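Local coordinates for putative chorismate mutase (Yersinia pestis biovar Microtus str. 91001, PDB 2GBB), which catalyses the Claisen rearrangement of chorismate to prephenate as a secreted, all-helical chorismate mutase, at residues 67-70 with 71-75. Residues are numbered along the deposited sequence; the frame is centred on the assembly and turned at random.
Sequences NAAK and AIQYR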
# COMPACT_ATOMS: atom_id res chain seq x y z
N ASN A 67 0.05 -2.82 12.49
CA ASN A 67 0.80 -1.93 11.58
C ASN A 67 1.72 -2.62 10.57
O ASN A 67 1.70 -2.30 9.37
CB ASN A 67 1.55 -0.84 12.37
CG ASN A 67 0.58 0.17 12.97
OD1 ASN A 67 -0.58 0.19 12.57
ND2 ASN A 67 1.03 0.96 13.92
N ALA A 68 2.53 -3.56 11.04
CA ALA A 68 3.38 -4.30 10.14
C ALA A 68 2.57 -5.08 9.11
O ALA A 68 2.93 -5.11 7.96
CB ALA A 68 4.32 -5.28 10.91
N ALA A 69 1.51 -5.73 9.55
CA ALA A 69 0.62 -6.44 8.70
C ALA A 69 -0.03 -5.51 7.66
O ALA A 69 -0.02 -5.82 6.47
CB ALA A 69 -0.43 -7.10 9.57
N LYS A 70 -0.60 -4.37 8.08
CA LYS A 70 -1.12 -3.40 7.12
C LYS A 70 -0.04 -2.91 6.15
O LYS A 70 -0.28 -2.80 4.93
CB LYS A 70 -1.82 -2.24 7.82
CG LYS A 70 -3.08 -2.68 8.60
CD LYS A 70 -3.92 -1.42 9.01
CE LYS A 70 -3.17 -0.48 9.91
NZ LYS A 70 -4.15 0.34 10.60
N ALA A 71 1.16 -2.64 6.68
CA ALA A 71 2.25 -2.17 5.82
C ALA A 71 2.47 -3.19 4.67
O ALA A 71 2.55 -2.84 3.50
CB ALA A 71 3.53 -1.92 6.66
N ILE A 72 2.52 -4.46 5.02
CA ILE A 72 2.71 -5.53 4.06
C ILE A 72 1.60 -5.56 3.01
O ILE A 72 1.87 -5.66 1.78
CB ILE A 72 2.76 -6.88 4.78
CG1 ILE A 72 4.09 -7.02 5.54
CG2 ILE A 72 2.50 -8.01 3.79
CD1 ILE A 72 4.19 -8.28 6.40
N GLN A 73 0.36 -5.49 3.51
CA GLN A 73 -0.82 -5.54 2.67
C GLN A 73 -0.87 -4.35 1.73
O GLN A 73 -1.17 -4.52 0.56
CB GLN A 73 -2.08 -5.56 3.51
CG GLN A 73 -2.24 -6.83 4.40
CD GLN A 73 -3.42 -6.64 5.33
OE1 GLN A 73 -4.55 -6.46 4.75
NE2 GLN A 73 -3.29 -6.54 6.58
N TYR A 74 -0.59 -3.16 2.24
CA TYR A 74 -0.59 -1.96 1.40
C TYR A 74 0.38 -2.09 0.21
O TYR A 74 0.05 -1.75 -0.93
CB TYR A 74 -0.14 -0.77 2.24
CG TYR A 74 -1.26 -0.06 2.99
CD1 TYR A 74 -2.46 0.27 2.36
CD2 TYR A 74 -1.11 0.22 4.38
CE1 TYR A 74 -3.49 0.92 3.06
CE2 TYR A 74 -2.12 0.85 5.09
CZ TYR A 74 -3.29 1.18 4.44
OH TYR A 74 -4.23 1.80 5.18
N ARG A 75 1.58 -2.60 0.52
CA ARG A 75 2.64 -2.82 -0.42
C ARG A 75 2.25 -3.83 -1.47
O ARG A 75 2.50 -3.58 -2.65
CB ARG A 75 3.91 -3.19 0.34
CG ARG A 75 4.56 -1.95 0.91
CD ARG A 75 5.84 -2.19 1.77
NE ARG A 75 6.14 -0.94 2.48
CZ ARG A 75 6.41 -0.84 3.78
NH1 ARG A 75 6.45 -1.94 4.55
NH2 ARG A 75 6.63 0.37 4.33
O HOH W 1 -3.68 2.28 7.85
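K70 and Y74 sit one turn apart on helix 55-82 and meet through backbone and side chain alike. The amide N of Y74 donates to O of K70 at 2.7 Å, a nearly straight bond with an N-H...O angle of 170°. The Y74 ring meets the same carbonyl at an oblique angle, its CD2 3.2 Å from K70 O, while CE2 lies 4.1 Å from K70 CB. The lysine chain bends about its CG–CD bond (chi3 -61°), which carries NZ round to the same flank of the helix as the phenol. There a water joins the two ends, 2.8 Å from Y74 OH in the plane of the ring and more weakly held by K70 NZ. The stronger partners of NZ are the carboxylates of E32 and E37, in salt bridges.

Beside this pair, A69 O receives two donors from Q73: the backbone N at 3.0 Å and, weakly, NE2 at 3.4 Å. In Q73, CG lies beside its own backbone N (chi1 -64°) and the chain runs on extended beside the preceding turn, with NE2 close to A69 CB. The rest of the amide is used outside the two segments: OE1 accepts from K24, and NE2 donates to a bound citrate. A71 N donates to N67 O at 2.8 Å, and the methyl CB of A71 lies 3.3 Å from that same oxygen of N67. I72 N continues the i to i+4 series to the carbonyl of A68. These bonds are those of a regular alpha-helix, here one whose residues 69-73 probably line the substrate pocket of this chorismate mutase, together with K24 and R13.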